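Local coordinates for protein farnesyl diphosphate phosphatase YisP (Bacillus subtilis subsp. subtilis, PDB 3WE9) that hydrolyses farnesyl diphosphate to farnesol and diphosphate, an isoprenoid phosphatase activity that Bacillus subtilis needs for biofilm formation, at residues A[5-8]-A[9-13]; A[179-182]-A[183-186]; A[187-190]-A[191-194]; A[253-257]-A[258-262]. All blocks are in the same frame, centred on the assembly; numbering follows the deposited sequence.

Contact 1. Residues A[5-8]-A[9-13]; sequences SEKM and KEIKE
The one salt bridge here joins Glu6 to Lys9, three residues further along the first turn of helix 6-25. Lys9 runs out straight beyond CG, while Glu6 bends at chi2 (-53°), which turns its carboxylate toward the lysine chain; NZ of Lys9 then meets OE2 of Glu6 at 3.1 Å, on the syn side and somewhat out of the carboxylate plane. CD of Lys9 also comes within 3.6 Å of OE2 of Glu6.

Ser5 is the N-cap. Its OG accepts from Met8 N at 3.1 Å, taking up an amide that has no helical carbonyl before it. Regular helix bonds follow: Lys9 N to Ser5 O at 3.0 Å, then Ile11 N to Lys7 O and Lys12 N to Met8 O, both 2.9 Å.

Apolar contact falls on another side of the helix. Met8 folds at chi2 and chi3 and brings its CE to CD1 of Ile11 at 3.8 Å, and CG of Lys7 lies alongside that same CD1. Ile11 also packs on Lys85 and His89 of helix 84-94.

This helix start therefore has two characters: Glu6, near the positive end of the dipole, probably gains from it, while Ile11 turns inward.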
loop_
_atom_site.group_PDB
_atom_site.type_symbol
_atom_site.label_atom_id
_atom_site.label_comp_id
_atom_site.label_asym_id
_atom_site.label_seq_id
_atom_site.Cartn_x
_atom_site.Cartn_y
_atom_site.Cartn_z
ATOM N N SER A 5 10.790 -4.269 32.283
ATOM C CA SER A 5 9.617 -3.751 32.972
ATOM C C SER A 5 8.397 -4.445 32.370
ATOM O O SER A 5 8.422 -4.853 31.209
ATOM C CB SER A 5 9.501 -2.238 32.763
ATOM O OG SER A 5 9.213 -1.942 31.408
ATOM N N GLU A 6 7.338 -4.589 33.158
ATOM C CA GLU A 6 6.134 -5.234 32.655
ATOM C C GLU A 6 5.639 -4.471 31.431
ATOM O O GLU A 6 5.179 -5.069 30.462
ATOM C CB GLU A 6 5.051 -5.270 33.735
ATOM C CG GLU A 6 5.376 -6.186 34.911
ATOM C CD GLU A 6 5.748 -7.599 34.474
ATOM O OE1 GLU A 6 4.932 -8.253 33.785
ATOM O OE2 GLU A 6 6.861 -8.055 34.820
ATOM N N LYS A 7 5.755 -3.147 31.480
ATOM C CA LYS A 7 5.329 -2.294 30.374
ATOM C C LYS A 7 6.039 -2.665 29.068
ATOM O O LYS A 7 5.406 -2.763 28.016
ATOM C CB LYS A 7 5.599 -0.822 30.706
ATOM C CG LYS A 7 5.297 0.136 29.560
ATOM C CD LYS A 7 5.638 1.581 29.912
ATOM C CE LYS A 7 4.740 2.123 31.017
ATOM N NZ LYS A 7 4.895 3.600 31.184
ATOM N N MET A 8 7.351 -2.865 29.133
ATOM C CA MET A 8 8.107 -3.227 27.938
ATOM C C MET A 8 7.693 -4.619 27.483
ATOM O O MET A 8 7.620 -4.894 26.288
ATOM C CB MET A 8 9.613 -3.197 28.215
ATOM C CG MET A 8 10.487 -3.472 26.991
ATOM S SD MET A 8 10.144 -2.381 25.569
ATOM C CE MET A 8 10.081 -0.782 26.364
ATOM N N LYS A 9 7.425 -5.500 28.439
ATOM C CA LYS A 9 7.005 -6.851 28.102
ATOM C C LYS A 9 5.709 -6.768 27.305
ATOM O O LYS A 9 5.528 -7.469 26.312
ATOM C CB LYS A 9 6.783 -7.674 29.372
ATOM C CG LYS A 9 8.049 -7.959 30.157
ATOM C CD LYS A 9 7.751 -8.825 31.369
ATOM C CE LYS A 9 9.008 -9.134 32.165
ATOM N NZ LYS A 9 8.695 -9.997 33.345
ATOM N N GLU A 10 4.813 -5.894 27.745
ATOM C CA GLU A 10 3.534 -5.713 27.079
ATOM C C GLU A 10 3.722 -5.100 25.697
ATOM O O GLU A 10 2.988 -5.418 24.761
ATOM C CB GLU A 10 2.632 -4.828 27.929
ATOM C CG GLU A 10 2.563 -5.284 29.371
ATOM C CD GLU A 10 1.473 -4.594 30.146
ATOM O OE1 GLU A 10 1.338 -3.358 30.019
ATOM O OE2 GLU A 10 0.755 -5.293 30.888
ATOM N N ILE A 11 4.709 -4.218 25.574
ATOM C CA ILE A 11 5.001 -3.582 24.294
ATOM C C ILE A 11 5.492 -4.621 23.287
ATOM O O ILE A 11 5.081 -4.609 22.128
ATOM C CB ILE A 11 6.060 -2.469 24.467
ATOM C CG1 ILE A 11 5.415 -1.278 25.179
ATOM C CG2 ILE A 11 6.639 -2.057 23.108
ATOM C CD1 ILE A 11 6.381 -0.195 25.602
ATOM N N LYS A 12 6.365 -5.522 23.731
ATOM C CA LYS A 12 6.898 -6.567 22.857
ATOM C C LYS A 12 5.783 -7.506 22.408
ATOM O O LYS A 12 5.778 -7.989 21.275
ATOM C CB LYS A 12 7.986 -7.366 23.580
ATOM C CG LYS A 12 9.295 -6.608 23.792
ATOM C CD LYS A 12 10.081 -6.446 22.487
ATOM C CE LYS A 12 11.429 -5.763 22.727
ATOM N NZ LYS A 12 12.248 -6.476 23.752
ATOM N N GLU A 13 4.847 -7.776 23.310
ATOM C CA GLU A 13 3.721 -8.639 22.983
ATOM C C GLU A 13 2.878 -7.964 21.913
ATOM O O GLU A 13 2.515 -8.587 20.915
ATOM C CB GLU A 13 2.859 -8.894 24.220
ATOM C CG GLU A 13 3.367 -10.008 25.111
ATOM C CD GLU A 13 2.465 -10.248 26.306
ATOM O OE1 GLU A 13 1.235 -10.374 26.110
ATOM O OE2 GLU A 13 2.989 -10.314 27.440
#

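Contact 2. Residues A[179-182]-A[183-186]; sequences RQVM and QQFG
Gln183 and Gln180 run side by side on the outer surface of helix 179-185, with their amide planes almost perpendicular at 85°. Gln183 reaches its place through a CG anti to the backbone N (chi1 -176°) and an extended chain; its CB rests near Arg179 O, the carbonyl that accepts from Gln183 N at 2.9 Å. The bond from Gln184 N to Gln180 O is longer, 3.2 Å.

Met182 turns its side chain to Ile177, Tyr187 and Leu192, but its carbonyl helps to finish the helix. Phe185 N gives Met182 O a weak bond of 3.2 Å. Gly186, with a positive phi of 78°, is the C-prime residue of a Schellman motif, in which Tyr187 N turns back to Met182 O and Gly186 N makes a weak bond to Gln183 O.

Val181 supplies the apolar contact: its CG1 lies 3.9 Å from CE2 of Phe185, the two side chains pointing the same way. CB of Gln184 sits over the centre of one face of the Phe185 ring, 4.0 Å above the plane. Replacing Phe185 by an alanine would probably take this neighbour from Val181 CG1 and Gln184 CB and weaken the hold on Met203 and Thr204 of helix 199-221.

What results is a short helix with a polar outer side, an apolar side pressed on its neighbours, and i to i+4 bonds that lengthen toward its end, where the Schellman turn takes over.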
loop_
_atom_site.group_PDB
_atom_site.type_symbol
_atom_site.label_atom_id
_atom_site.label_comp_id
_atom_site.label_asym_id
_atom_site.label_seq_id
_atom_site.Cartn_x
_atom_site.Cartn_y
_atom_site.Cartn_z
ATOM N N ARG A 179 -15.408 7.499 -13.526
ATOM C CA ARG A 179 -16.398 7.519 -14.593
ATOM C C ARG A 179 -15.925 8.273 -15.833
ATOM O O ARG A 179 -16.331 7.949 -16.953
ATOM C CB ARG A 179 -17.721 8.098 -14.072
ATOM C CG ARG A 179 -18.702 7.036 -13.556
ATOM C CD ARG A 179 -18.048 6.034 -12.597
ATOM N NE ARG A 179 -19.005 5.021 -12.156
ATOM C CZ ARG A 179 -18.726 4.030 -11.315
ATOM N NH1 ARG A 179 -17.501 3.894 -10.803
ATOM N NH2 ARG A 179 -19.682 3.173 -10.976
ATOM N N GLN A 180 -15.075 9.279 -15.646
ATOM C CA GLN A 180 -14.563 10.031 -16.791
ATOM C C GLN A 180 -13.582 9.174 -17.586
ATOM O O GLN A 180 -13.469 9.318 -18.802
ATOM C CB GLN A 180 -13.874 11.323 -16.343
ATOM C CG GLN A 180 -14.833 12.425 -15.922
ATOM C CD GLN A 180 -15.858 12.727 -16.995
ATOM O OE1 GLN A 180 -15.510 13.122 -18.112
ATOM N NE2 GLN A 180 -17.131 12.533 -16.669
ATOM N N VAL A 181 -12.867 8.290 -16.901
ATOM C CA VAL A 181 -11.930 7.409 -17.587
ATOM C C VAL A 181 -12.754 6.346 -18.325
ATOM O O VAL A 181 -12.469 6.014 -19.473
ATOM C CB VAL A 181 -10.950 6.731 -16.591
ATOM C CG1 VAL A 181 -10.075 5.719 -17.327
ATOM C CG2 VAL A 181 -10.062 7.789 -15.933
ATOM N N MET A 182 -13.786 5.828 -17.670
ATOM C CA MET A 182 -14.647 4.843 -18.307
ATOM C C MET A 182 -15.226 5.429 -19.594
ATOM O O MET A 182 -15.229 4.778 -20.641
ATOM C CB MET A 182 -15.795 4.447 -17.378
ATOM C CG MET A 182 -15.404 3.505 -16.251
ATOM S SD MET A 182 -16.662 3.457 -14.967
ATOM C CE MET A 182 -18.074 2.737 -15.845
ATOM N N GLN A 183 -15.700 6.668 -19.506
ATOM C CA GLN A 183 -16.306 7.350 -20.649
ATOM C C GLN A 183 -15.342 7.523 -21.814
ATOM O O GLN A 183 -15.746 7.467 -22.971
ATOM C CB GLN A 183 -16.847 8.721 -20.220
ATOM C CG GLN A 183 -17.581 9.471 -21.334
ATOM C CD GLN A 183 -18.206 10.778 -20.857
ATOM O OE1 GLN A 183 -17.515 11.666 -20.355
ATOM N NE2 GLN A 183 -19.520 10.897 -21.015
ATOM N N GLN A 184 -14.073 7.747 -21.493
ATOM C CA GLN A 184 -13.018 7.916 -22.486
ATOM C C GLN A 184 -12.960 6.719 -23.428
ATOM O O GLN A 184 -12.776 6.872 -24.636
ATOM C CB GLN A 184 -11.649 8.002 -21.796
ATOM C CG GLN A 184 -11.155 9.374 -21.402
ATOM C CD GLN A 184 -9.963 9.307 -20.455
ATOM O OE1 GLN A 184 -9.107 8.424 -20.564
ATOM N NE2 GLN A 184 -9.904 10.243 -19.521
ATOM N N PHE A 185 -13.096 5.528 -22.850
ATOM C CA PHE A 185 -12.993 4.283 -23.597
ATOM C C PHE A 185 -14.305 3.569 -23.915
ATOM O O PHE A 185 -14.292 2.496 -24.511
ATOM C CB PHE A 185 -12.041 3.344 -22.840
ATOM C CG PHE A 185 -10.698 3.964 -22.551
ATOM C CD1 PHE A 185 -9.869 4.378 -23.597
ATOM C CD2 PHE A 185 -10.285 4.182 -21.239
ATOM C CE1 PHE A 185 -8.645 5.009 -23.336
ATOM C CE2 PHE A 185 -9.065 4.812 -20.963
ATOM C CZ PHE A 185 -8.243 5.227 -22.018
ATOM N N GLY A 186 -15.428 4.160 -23.524
ATOM C CA GLY A 186 -16.716 3.552 -23.807
ATOM C C GLY A 186 -17.122 2.396 -22.906
ATOM O O GLY A 186 -17.900 1.536 -23.322
#

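Contact 3. Residues A[187-190]-A[191-194]; sequences YTEA and DLQK
The Tyr187 ring slants across the start of helix 189-194, its plane 33° from the Asp191 carboxylate. N of Leu192 approaches the ring obliquely, and CE2 of Tyr187 packs on CB of Leu192 at 3.7 Å, the two side chains crossing at about a right angle. The first torsion of Tyr187 (chi1 -169°) sets CG opposite its own N and carries the ring forward to the helix, and its OH bonds to Thr196 O beyond it. The ring also meets that of Phe201, inclined to it.

The Asp191 carboxylate takes the amide of Thr188: N to OD2 is 3.0 Å and nearly straight (167°), with the donor above the carboxylate plane. In return, Asp191 N points to OG1 of Thr188 at 2.9 Å, though the place of that oxygen is less sure. This exchange between the N-cap Thr188 and Asp191 three residues later is a capping box, which satisfies amides at the helix start and places a carboxylate where the helix dipole probably suits it.

Behind the cap the backbone runs regularly. Leu192 N reaches Thr188 O at 2.9 Å, Gln193 N reaches Glu189 O at the same length, and Lys194 N reaches Ala190 O at 3.1 Å. Lys194 bends at chi3, so that its CE curls back to 3.2 Å from Ala190 O. Glu189 turns its carboxylate to Arg179 of helix 179-185.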
loop_
_atom_site.group_PDB
_atom_site.type_symbol
_atom_site.label_atom_id
_atom_site.label_comp_id
_atom_site.label_asym_id
_atom_site.label_seq_id
_atom_site.Cartn_x
_atom_site.Cartn_y
_atom_site.Cartn_z
ATOM N N TYR A 187 -16.600 2.359 -21.682
ATOM C CA TYR A 187 -16.958 1.304 -20.740
ATOM C C TYR A 187 -18.186 1.813 -19.997
ATOM O O TYR A 187 -18.137 2.850 -19.331
ATOM C CB TYR A 187 -15.812 1.033 -19.755
ATOM C CG TYR A 187 -16.018 -0.223 -18.930
ATOM C CD1 TYR A 187 -16.196 -1.463 -19.548
ATOM C CD2 TYR A 187 -16.043 -0.172 -17.535
ATOM C CE1 TYR A 187 -16.397 -2.620 -18.795
ATOM C CE2 TYR A 187 -16.243 -1.325 -16.774
ATOM C CZ TYR A 187 -16.423 -2.545 -17.415
ATOM O OH TYR A 187 -16.639 -3.687 -16.672
ATOM N N THR A 188 -19.284 1.073 -20.097
ATOM C CA THR A 188 -20.545 1.490 -19.486
ATOM C C THR A 188 -20.806 1.085 -18.043
ATOM O O THR A 188 -20.221 0.136 -17.538
ATOM C CB THR A 188 -21.718 0.965 -20.323
ATOM O OG1 THR A 188 -21.745 -0.468 -20.240
ATOM C CG2 THR A 188 -21.545 1.365 -21.776
ATOM N N GLU A 189 -21.707 1.820 -17.386
ATOM C CA GLU A 189 -22.094 1.506 -16.015
ATOM C C GLU A 189 -22.652 0.088 -16.017
ATOM O O GLU A 189 -22.440 -0.674 -15.079
ATOM C CB GLU A 189 -23.182 2.469 -15.519
ATOM C CG GLU A 189 -22.704 3.867 -15.158
ATOM C CD GLU A 189 -21.965 3.914 -13.837
ATOM O OE1 GLU A 189 -21.910 2.876 -13.142
ATOM O OE2 GLU A 189 -21.442 4.996 -13.483
ATOM N N ALA A 190 -23.375 -0.259 -17.080
ATOM C CA ALA A 190 -23.962 -1.594 -17.202
ATOM C C ALA A 190 -22.864 -2.651 -17.294
ATOM O O ALA A 190 -22.967 -3.709 -16.671
ATOM C CB ALA A 190 -24.867 -1.667 -18.430
ATOM N N ASP A 191 -21.828 -2.372 -18.085
ATOM C CA ASP A 191 -20.701 -3.300 -18.231
ATOM C C ASP A 191 -20.115 -3.537 -16.839
ATOM O O ASP A 191 -19.936 -4.674 -16.401
ATOM C CB ASP A 191 -19.569 -2.709 -19.095
ATOM C CG ASP A 191 -19.902 -2.616 -20.576
ATOM O OD1 ASP A 191 -20.690 -3.437 -21.082
ATOM O OD2 ASP A 191 -19.327 -1.716 -21.245
ATOM N N LEU A 192 -19.805 -2.436 -16.162
ATOM C CA LEU A 192 -19.218 -2.474 -14.827
ATOM C C LEU A 192 -20.042 -3.278 -13.827
ATOM O O LEU A 192 -19.504 -4.112 -13.096
ATOM C CB LEU A 192 -19.024 -1.047 -14.297
ATOM C CG LEU A 192 -18.482 -0.896 -12.870
ATOM C CD1 LEU A 192 -17.106 -1.555 -12.768
ATOM C CD2 LEU A 192 -18.396 0.576 -12.503
ATOM N N GLN A 193 -21.342 -3.025 -13.785
ATOM C CA GLN A 193 -22.202 -3.735 -12.847
ATOM C C GLN A 193 -22.169 -5.239 -13.108
ATOM O O GLN A 193 -22.222 -6.037 -12.172
ATOM C CB GLN A 193 -23.639 -3.215 -12.931
ATOM C CG GLN A 193 -24.563 -3.807 -11.867
ATOM C CD GLN A 193 -25.892 -3.079 -11.770
ATOM O OE1 GLN A 193 -25.939 -1.884 -11.467
ATOM N NE2 GLN A 193 -26.984 -3.796 -12.025
ATOM N N LYS A 194 -22.072 -5.615 -14.381
ATOM C CA LYS A 194 -22.015 -7.021 -14.780
ATOM C C LYS A 194 -20.614 -7.596 -14.603
ATOM O O LYS A 194 -20.417 -8.809 -14.668
ATOM C CB LYS A 194 -22.420 -7.178 -16.251
ATOM C CG LYS A 194 -23.909 -7.340 -16.496
ATOM C CD LYS A 194 -24.231 -7.358 -17.990
ATOM C CE LYS A 194 -24.032 -5.982 -18.617
ATOM N NZ LYS A 194 -24.383 -5.950 -20.070
#

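Contact 4. Residues A[253-257]-A[258-262]; sequences HDVFQ and YHFAL
Phe260 turns its ring back on the turn before it, so that Asp254 O lies at the ring edge, near its plane, 3.4 Å from CE1. Its CG stands anti to the carbonyl carbon (chi1 -75°), which brings the ring alongside Val255; there CD1 of Phe260 meets CG1 of Val255 at 3.9 Å, the side chains crossing at about a right angle. Both residues also pack on Ile248 of helix 228-250. Cutting Phe260 back to an alanine is likely to take this neighbour from Val255 CG1 and open a gap beside Ile248.

Tyr258 has a similar first torsion but carries its ring elsewhere. OD2 of Asp254 comes to its edge, in plane, 3.7 Å from CE2, with the carboxylate turned 67° from the ring. The first torsion of Asp254 (chi1 -153°) turns CG away from its own N and sends OD2 to that edge. CB of Gln257 lies close to the same ring, 3.7 Å from CD2 of Tyr258, before the glutamine chain bends away at chi2.

The Asp254 carbonyl does double work, for besides touching the Phe260 edge it accepts from Tyr258 N at 3.2 Å, in the carbonyl plane. Val255 CA makes a CA-H...O contact with Tyr258 O at 3.4 Å.

Asp254 is the centre of an inverse gamma turn, and residues 255-257 follow with helical backbone angles but without regular helix bonds: an irregular turn in the connection between helices 228-250 and 264-271 of this all-helical, squalene synthase-like fold.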
loop_
_atom_site.group_PDB
_atom_site.type_symbol
_atom_site.label_atom_id
_atom_site.label_comp_id
_atom_site.label_asym_id
_atom_site.label_seq_id
_atom_site.Cartn_x
_atom_site.Cartn_y
_atom_site.Cartn_z
ATOM N N HIS A 253 -6.979 -9.704 -16.689
ATOM C CA HIS A 253 -7.693 -8.652 -15.964
ATOM C C HIS A 253 -8.990 -9.138 -15.317
ATOM O O HIS A 253 -9.935 -8.369 -15.168
ATOM C CB HIS A 253 -8.025 -7.502 -16.923
ATOM C CG HIS A 253 -6.826 -6.908 -17.594
ATOM N ND1 HIS A 253 -6.320 -7.391 -18.783
ATOM C CD2 HIS A 253 -6.014 -5.887 -17.228
ATOM C CE1 HIS A 253 -5.249 -6.693 -19.121
ATOM N NE2 HIS A 253 -5.042 -5.775 -18.192
ATOM N N ASP A 254 -9.017 -10.406 -14.914
ATOM C CA ASP A 254 -10.205 -11.031 -14.325
ATOM C C ASP A 254 -10.404 -10.614 -12.859
ATOM O O ASP A 254 -10.667 -11.454 -11.989
ATOM C CB ASP A 254 -10.047 -12.555 -14.442
ATOM C CG ASP A 254 -11.374 -13.297 -14.506
ATOM O OD1 ASP A 254 -12.436 -12.675 -14.708
ATOM O OD2 ASP A 254 -11.344 -14.536 -14.370
ATOM N N VAL A 255 -10.312 -9.309 -12.603
ATOM C CA VAL A 255 -10.430 -8.771 -11.249
ATOM C C VAL A 255 -11.833 -8.590 -10.690
ATOM O O VAL A 255 -11.978 -8.218 -9.528
ATOM C CB VAL A 255 -9.672 -7.420 -11.124
ATOM C CG1 VAL A 255 -8.191 -7.636 -11.373
ATOM C CG2 VAL A 255 -10.247 -6.407 -12.105
ATOM N N PHE A 256 -12.860 -8.828 -11.501
ATOM C CA PHE A 256 -14.240 -8.723 -11.015
ATOM C C PHE A 256 -14.601 -10.057 -10.348
ATOM O O PHE A 256 -15.456 -10.117 -9.461
ATOM C CB PHE A 256 -15.221 -8.470 -12.170
ATOM C CG PHE A 256 -15.115 -7.096 -12.779
ATOM C CD1 PHE A 256 -15.408 -5.957 -12.031
ATOM C CD2 PHE A 256 -14.734 -6.944 -14.107
ATOM C CE1 PHE A 256 -15.324 -4.684 -12.604
ATOM C CE2 PHE A 256 -14.647 -5.673 -14.687
ATOM C CZ PHE A 256 -14.942 -4.547 -13.935
ATOM N N GLN A 257 -13.924 -11.118 -10.781
ATOM C CA GLN A 257 -14.164 -12.466 -10.265
ATOM C C GLN A 257 -13.214 -12.908 -9.158
ATOM O O GLN A 257 -13.623 -13.601 -8.224
ATOM C CB GLN A 257 -14.084 -13.482 -11.408
ATOM C CG GLN A 257 -15.163 -13.325 -12.461
ATOM C CD GLN A 257 -16.549 -13.234 -11.858
ATOM O OE1 GLN A 257 -16.897 -13.998 -10.958
ATOM N NE2 GLN A 257 -17.351 -12.302 -12.354
ATOM N N TYR A 258 -11.949 -12.513 -9.270
ATOM C CA TYR A 258 -10.930 -12.890 -8.295
ATOM C C TYR A 258 -10.134 -11.704 -7.777
ATOM O O TYR A 258 -9.977 -10.703 -8.472
ATOM C CB TYR A 258 -9.922 -13.851 -8.931
ATOM C CG TYR A 258 -10.493 -15.148 -9.432
ATOM C CD1 TYR A 258 -10.595 -16.257 -8.592
ATOM C CD2 TYR A 258 -10.897 -15.283 -10.759
ATOM C CE1 TYR A 258 -11.077 -17.472 -9.062
ATOM C CE2 TYR A 258 -11.383 -16.493 -11.239
ATOM C CZ TYR A 258 -11.467 -17.582 -10.384
ATOM O OH TYR A 258 -11.930 -18.784 -10.859
ATOM N N HIS A 259 -9.621 -11.841 -6.560
ATOM C CA HIS A 259 -8.771 -10.827 -5.954
ATOM C C HIS A 259 -7.357 -11.344 -6.216
ATOM O O HIS A 259 -6.984 -12.421 -5.746
ATOM C CB HIS A 259 -9.018 -10.731 -4.445
ATOM C CG HIS A 259 -8.036 -9.854 -3.721
ATOM N ND1 HIS A 259 -8.110 -9.620 -2.363
ATOM C CD2 HIS A 259 -6.948 -9.176 -4.160
ATOM C CE1 HIS A 259 -7.109 -8.838 -1.998
ATOM N NE2 HIS A 259 -6.389 -8.554 -3.069
ATOM N N PHE A 260 -6.572 -10.584 -6.970
ATOM C CA PHE A 260 -5.216 -11.003 -7.296
ATOM C C PHE A 260 -4.174 -10.700 -6.242
ATOM O O PHE A 260 -4.126 -9.605 -5.700
ATOM C CB PHE A 260 -4.781 -10.386 -8.623
ATOM C CG PHE A 260 -5.412 -11.032 -9.809
ATOM C CD1 PHE A 260 -6.791 -11.003 -9.979
ATOM C CD2 PHE A 260 -4.635 -11.717 -10.731
ATOM C CE1 PHE A 260 -7.392 -11.647 -11.051
ATOM C CE2 PHE A 260 -5.226 -12.362 -11.801
ATOM C CZ PHE A 260 -6.613 -12.330 -11.962
ATOM N N ALA A 261 -3.336 -11.693 -5.965
ATOM C CA ALA A 261 -2.260 -11.563 -4.992
ATOM C C ALA A 261 -1.175 -12.569 -5.355
ATOM O O ALA A 261 -1.458 -13.608 -5.954
ATOM C CB ALA A 261 -2.784 -11.835 -3.585
ATOM N N LEU A 262 0.068 -12.257 -5.005
ATOM C CA LEU A 262 1.176 -13.157 -5.298
ATOM C C LEU A 262 1.162 -14.311 -4.300
ATOM O O LEU A 262 0.891 -14.108 -3.114
ATOM C CB LEU A 262 2.511 -12.414 -5.194
ATOM C CG LEU A 262 2.729 -11.174 -6.068
ATOM C CD1 LEU A 262 4.034 -10.496 -5.650
ATOM C CD2 LEU A 262 2.761 -11.558 -7.548
#

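Overall arrangement
Contact 1 stands at the surface, on the far side of the chain's centre from contacts 2 and 3, about 40 Å from either between nearest atoms. It and contact 3 begin helices, one with a serine cap and a salt bridge, the other with a capping box. Contact 2 ends a helix, and its Schellman turn leads into contact 3; Arg179 NE and Glu189 OE2, 2.8 Å apart, tie these two short helices by a salt bridge. Contact 4, nearest the chain's centre, is an irregular connection where oxygens meet aromatic edges beside an apolar pair and a backbone bond. It meets contact 3 where Phe256 packs on Tyr187 and Leu192. Contacts 2, 3 and 4 are partly buried.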